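Local coordinates for peptidyl tryptophan dihydroxylase (PDB 7CTQ), which uses bound FAD as a flavoprotein monooxygenase that dihydroxylates a peptidyl tryptophan during biogenesis of the cysteine tryptophylquinone cofactor, at residues A[253-265]-A[278-292]. Sequence-based numbering, arbitrary orientation. Where two conformers were deposited one is given.
Sequences VGQDWIRVGDAAM and SLSSALQAPVVINTL. With FAD (flavin-adenine dinucleotide), chain C.
The hydroxyl of Ser281 accepts a hydrogen bond from the Gly261 amide at the FAD-binding end of a Rossmann-type fold, where edge strand 257-259 of the nucleotide-binding sheet leads into a Gly-Asp turn on the cofactor, an arrangement familiar from flavoprotein monooxygenases. Gly261 N lies 2.7 Å from Ser281 OG, the bond bent to 132°. The hydroxyl, set between its own backbone N and carbonyl carbon (chi1 72°), gives its proton to Ser278 O one helical turn back, leaving its oxygen to receive the glycine N-H. Replacing this serine with alanine removes both bonds, and the buried Gly261 amide would probably be left without this acceptor and the turn less firmly held. Gly261 suits its place because its phi is positive and a CB would strike FAD O1P. The next amide, Asp262 N, donates to that phosphate oxygen at 3.0 Å, while in one of two modelled conformers Ser278 OG accepts from FAD O3' and bonds to Gly274 O. A water joins Asp262 OD1 and Met265 O.

Behind the turn the contact is mostly apolar, the strand running antiparallel to helix 285-292 at 165°. Val260 CG1 sits 3.5 Å from Ala285 CB, whose small methyl also meets Ile258 CD1. Extended Ile258 sends CD1 on to Val288 CG1, whereas its CG2 branch meets Ile289 CD1 at 3.8 Å, the two isoleucines crossing near a right angle. Ile289 also packs on Phe137 and Val139 of the neighbouring strand. At the far end Leu292 CD1 touches Val253 CG2 and lies 3.6 Å from Gly254 O, while a water donates to both Gln255 O and Leu292 O.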
# COMPACT_ATOMS: atom_id res chain seq x y z
N VAL A 253 7.24 8.99 -10.53
CA VAL A 253 6.60 9.17 -11.84
C VAL A 253 7.51 10.03 -12.72
O VAL A 253 8.15 10.97 -12.26
CB VAL A 253 5.19 9.78 -11.69
CG1 VAL A 253 5.24 11.09 -10.92
CG2 VAL A 253 4.52 9.96 -13.05
N GLY A 254 7.55 9.69 -14.01
CA GLY A 254 8.32 10.39 -15.02
C GLY A 254 7.49 10.77 -16.22
O GLY A 254 6.25 10.66 -16.19
N GLN A 255 8.14 11.23 -17.30
CA GLN A 255 7.42 11.55 -18.53
C GLN A 255 6.79 10.31 -19.14
O GLN A 255 5.74 10.40 -19.80
CB GLN A 255 8.37 12.20 -19.53
CG GLN A 255 8.96 13.50 -19.04
CD GLN A 255 7.89 14.52 -18.72
OE1 GLN A 255 7.71 14.89 -17.56
NE2 GLN A 255 7.18 14.98 -19.75
N ASP A 256 7.40 9.15 -18.94
CA ASP A 256 6.94 7.92 -19.58
C ASP A 256 7.06 6.74 -18.64
O ASP A 256 7.27 5.61 -19.09
CB ASP A 256 7.71 7.64 -20.88
CG ASP A 256 9.23 7.59 -20.67
OD1 ASP A 256 9.70 7.44 -19.52
OD2 ASP A 256 9.96 7.70 -21.68
N TRP A 257 6.94 6.97 -17.34
CA TRP A 257 6.98 5.86 -16.40
C TRP A 257 6.27 6.26 -15.11
O TRP A 257 6.04 7.44 -14.83
CB TRP A 257 8.42 5.41 -16.11
CG TRP A 257 9.29 6.42 -15.42
CD1 TRP A 257 10.08 7.36 -16.02
CD2 TRP A 257 9.47 6.58 -14.00
NE1 TRP A 257 10.74 8.10 -15.06
CE2 TRP A 257 10.38 7.65 -13.82
CE3 TRP A 257 8.96 5.94 -12.88
CZ2 TRP A 257 10.78 8.08 -12.56
CZ3 TRP A 257 9.35 6.38 -11.62
CH2 TRP A 257 10.25 7.44 -11.47
N ILE A 258 5.94 5.25 -14.33
CA ILE A 258 5.27 5.46 -13.05
C ILE A 258 5.61 4.29 -12.16
O ILE A 258 5.74 3.15 -12.63
CB ILE A 258 3.75 5.66 -13.24
CG1 ILE A 258 3.12 6.28 -12.00
CG2 ILE A 258 3.02 4.34 -13.61
CD1 ILE A 258 1.66 6.57 -12.18
N ARG A 259 5.80 4.56 -10.88
CA ARG A 259 5.88 3.53 -9.86
C ARG A 259 4.54 3.41 -9.13
O ARG A 259 3.91 4.42 -8.80
CB ARG A 259 7.00 3.83 -8.86
CG ARG A 259 8.37 3.36 -9.33
CD ARG A 259 9.50 4.06 -8.60
NE ARG A 259 9.98 3.27 -7.47
CZ ARG A 259 11.14 2.63 -7.46
NH1 ARG A 259 11.94 2.67 -8.51
NH2 ARG A 259 11.50 1.94 -6.38
N VAL A 260 4.14 2.17 -8.86
CA VAL A 260 2.92 1.88 -8.12
C VAL A 260 3.22 0.84 -7.05
O VAL A 260 4.23 0.13 -7.11
CB VAL A 260 1.76 1.39 -9.02
CG1 VAL A 260 1.34 2.49 -9.97
CG2 VAL A 260 2.16 0.12 -9.78
N GLY A 261 2.34 0.79 -6.05
CA GLY A 261 2.50 -0.23 -5.03
C GLY A 261 3.69 0.02 -4.12
O GLY A 261 4.10 1.17 -3.87
N ASP A 262 4.25 -1.08 -3.61
CA ASP A 262 5.42 -1.03 -2.73
C ASP A 262 6.60 -0.31 -3.38
O ASP A 262 7.42 0.29 -2.68
CB ASP A 262 5.85 -2.45 -2.34
CG ASP A 262 5.11 -2.98 -1.13
OD1 ASP A 262 4.15 -2.32 -0.67
OD2 ASP A 262 5.49 -4.08 -0.64
N ALA A 263 6.71 -0.38 -4.71
CA ALA A 263 7.73 0.39 -5.40
C ALA A 263 7.55 1.89 -5.22
O ALA A 263 8.51 2.64 -5.37
CB ALA A 263 7.71 0.07 -6.89
N ALA A 264 6.33 2.33 -4.91
CA ALA A 264 6.09 3.76 -4.69
C ALA A 264 6.17 4.10 -3.21
O ALA A 264 6.85 5.06 -2.83
CB ALA A 264 4.73 4.17 -5.27
N MET A 265 5.49 3.32 -2.38
CA MET A 265 5.44 3.54 -0.95
C MET A 265 5.05 2.25 -0.26
O MET A 265 4.20 1.50 -0.74
CB MET A 265 4.43 4.64 -0.58
CG MET A 265 3.06 4.49 -1.26
SD MET A 265 1.69 3.99 -0.20
CE MET A 265 2.53 3.61 1.32
N SER A 278 -1.32 -0.99 -0.89
CA SER A 278 -0.68 -1.02 -2.20
C SER A 278 -1.70 -0.80 -3.31
O SER A 278 -1.40 -0.13 -4.31
CB SER A 278 0.06 -2.35 -2.39
OG SER A 278 0.51 -2.83 -1.13
N LEU A 279 -2.91 -1.34 -3.15
CA LEU A 279 -3.97 -1.09 -4.12
C LEU A 279 -4.35 0.40 -4.15
O LEU A 279 -4.60 0.96 -5.23
CB LEU A 279 -5.20 -1.95 -3.80
CG LEU A 279 -5.07 -3.47 -3.99
CD1 LEU A 279 -6.34 -4.19 -3.53
CD2 LEU A 279 -4.74 -3.83 -5.45
N SER A 280 -4.37 1.04 -2.98
CA SER A 280 -4.67 2.48 -2.92
C SER A 280 -3.68 3.29 -3.74
O SER A 280 -4.05 4.30 -4.35
CB SER A 280 -4.64 2.96 -1.47
OG SER A 280 -5.64 2.29 -0.71
N SER A 281 -2.41 2.87 -3.76
CA SER A 281 -1.40 3.62 -4.48
C SER A 281 -1.58 3.47 -5.98
O SER A 281 -1.16 4.35 -6.74
CB SER A 281 -0.01 3.15 -4.05
OG SER A 281 0.28 1.86 -4.58
N ALA A 282 -2.21 2.38 -6.43
CA ALA A 282 -2.43 2.15 -7.86
C ALA A 282 -3.79 2.61 -8.33
O ALA A 282 -4.03 2.65 -9.55
CB ALA A 282 -2.26 0.65 -8.18
N LEU A 283 -4.68 3.00 -7.41
CA LEU A 283 -6.07 3.27 -7.76
C LEU A 283 -6.18 4.34 -8.84
O LEU A 283 -6.95 4.20 -9.79
CB LEU A 283 -6.85 3.68 -6.51
CG LEU A 283 -8.34 4.00 -6.72
CD1 LEU A 283 -9.15 2.73 -6.98
CD2 LEU A 283 -8.94 4.81 -5.55
N GLN A 284 -5.43 5.43 -8.71
CA GLN A 284 -5.51 6.50 -9.69
C GLN A 284 -4.28 6.55 -10.59
O GLN A 284 -4.10 7.51 -11.35
CB GLN A 284 -5.77 7.84 -8.99
CG GLN A 284 -7.17 7.80 -8.35
CD GLN A 284 -7.45 8.94 -7.38
OE1 GLN A 284 -6.63 9.82 -7.15
NE2 GLN A 284 -8.65 8.92 -6.80
N ALA A 285 -3.44 5.51 -10.56
CA ALA A 285 -2.36 5.41 -11.53
C ALA A 285 -2.87 5.39 -12.97
O ALA A 285 -2.31 6.11 -13.82
CB ALA A 285 -1.50 4.17 -11.22
N PRO A 286 -3.93 4.64 -13.32
CA PRO A 286 -4.38 4.66 -14.73
C PRO A 286 -4.75 6.04 -15.25
O PRO A 286 -4.44 6.34 -16.41
CB PRO A 286 -5.58 3.70 -14.73
CG PRO A 286 -5.28 2.75 -13.64
CD PRO A 286 -4.62 3.57 -12.56
N VAL A 287 -5.38 6.92 -14.45
CA VAL A 287 -5.69 8.23 -15.00
C VAL A 287 -4.42 9.07 -15.15
O VAL A 287 -4.34 9.94 -16.03
CB VAL A 287 -6.76 8.98 -14.18
CG1 VAL A 287 -8.16 8.40 -14.44
CG2 VAL A 287 -6.43 8.96 -12.70
N VAL A 288 -3.42 8.86 -14.29
CA VAL A 288 -2.17 9.60 -14.44
C VAL A 288 -1.50 9.19 -15.75
O VAL A 288 -1.11 10.04 -16.56
CB VAL A 288 -1.26 9.38 -13.22
CG1 VAL A 288 0.15 9.94 -13.47
CG2 VAL A 288 -1.86 10.05 -11.95
N ILE A 289 -1.42 7.88 -15.99
CA ILE A 289 -0.88 7.36 -17.25
C ILE A 289 -1.68 7.90 -18.44
O ILE A 289 -1.12 8.36 -19.44
CB ILE A 289 -0.87 5.82 -17.21
CG1 ILE A 289 0.02 5.36 -16.06
CG2 ILE A 289 -0.43 5.20 -18.55
CD1 ILE A 289 -0.09 3.89 -15.71
N ASN A 290 -3.02 7.84 -18.33
CA ASN A 290 -3.88 8.35 -19.39
C ASN A 290 -3.57 9.80 -19.72
O ASN A 290 -3.54 10.20 -20.90
CB ASN A 290 -5.35 8.18 -18.97
CG ASN A 290 -6.32 8.56 -20.06
OD1 ASN A 290 -6.24 8.04 -21.18
ND2 ASN A 290 -7.24 9.47 -19.75
N THR A 291 -3.28 10.61 -18.70
CA THR A 291 -2.87 11.98 -18.95
C THR A 291 -1.50 12.03 -19.60
O THR A 291 -1.29 12.78 -20.56
CB THR A 291 -2.87 12.79 -17.65
OG1 THR A 291 -4.09 12.52 -16.92
CG2 THR A 291 -2.77 14.30 -17.95
N LEU A 292 -0.57 11.20 -19.13
CA LEU A 292 0.78 11.25 -19.65
C LEU A 292 0.81 10.90 -21.14
O LEU A 292 1.68 11.39 -21.87
CB LEU A 292 1.68 10.31 -18.84
CG LEU A 292 2.03 10.79 -17.42
CD1 LEU A 292 2.83 9.74 -16.68
CD2 LEU A 292 2.80 12.11 -17.44
PA FAD C . 4.42 -7.41 -4.84
O1A FAD C . 3.19 -8.03 -4.28
O2A FAD C . 5.67 -7.73 -4.03
O5B FAD C . 4.52 -7.78 -6.35
C5B FAD C . 5.77 -7.67 -7.07
C4B FAD C . 5.74 -8.74 -8.13
O4B FAD C . 6.86 -8.54 -9.03
C3B FAD C . 5.83 -10.18 -7.64
O3B FAD C . 4.98 -11.02 -8.41
C2B FAD C . 7.32 -10.51 -7.82
O2B FAD C . 7.57 -11.90 -8.06
C1B FAD C . 7.64 -9.71 -9.08
N9A FAD C . 9.03 -9.35 -9.30
C8A FAD C . 9.97 -8.95 -8.39
N7A FAD C . 11.14 -8.68 -8.90
C5A FAD C . 10.97 -8.94 -10.24
C6A FAD C . 11.84 -8.87 -11.35
N6A FAD C . 13.12 -8.49 -11.27
N1A FAD C . 11.35 -9.19 -12.57
C2A FAD C . 10.07 -9.57 -12.67
N3A FAD C . 9.16 -9.67 -11.69
C4A FAD C . 9.67 -9.34 -10.50
N1 FAD C . 0.16 -7.17 3.35
C2 FAD C . -1.05 -7.63 3.81
O2 FAD C . -2.11 -7.30 3.28
N3 FAD C . -1.09 -8.50 4.88
C4 FAD C . 0.00 -8.98 5.58
O4 FAD C . -0.16 -9.76 6.51
C4X FAD C . 1.28 -8.49 5.09
N5 FAD C . 2.36 -8.89 5.69
C5X FAD C . 3.58 -8.42 5.23
C6 FAD C . 4.75 -8.84 5.87
C7 FAD C . 6.00 -8.38 5.45
C7M FAD C . 7.24 -8.85 6.16
C8 FAD C . 6.08 -7.49 4.37
C8M FAD C . 7.41 -6.98 3.88
C9 FAD C . 4.92 -7.08 3.72
C9A FAD C . 3.67 -7.53 4.15
N10 FAD C . 2.48 -7.14 3.51
C10 FAD C . 1.26 -7.59 3.97
C1' FAD C . 2.51 -6.17 2.41
C2' FAD C . 2.28 -6.78 1.04
O2' FAD C . 3.13 -7.90 0.81
C3' FAD C . 2.56 -5.70 -0.01
O3' FAD C . 1.89 -4.52 0.40
C4' FAD C . 2.11 -6.03 -1.43
O4' FAD C . 2.42 -7.39 -1.78
C5' FAD C . 2.75 -5.08 -2.42
O5' FAD C . 2.15 -5.30 -3.71
P FAD C . 2.94 -5.01 -5.02
O1P FAD C . 3.30 -3.51 -4.99
O2P FAD C . 2.18 -5.49 -6.21
O3P FAD C . 4.28 -5.83 -4.83
O HOH W 1 4.17 12.42 -21.18
O HOH W 2 2.25 -0.35 -0.76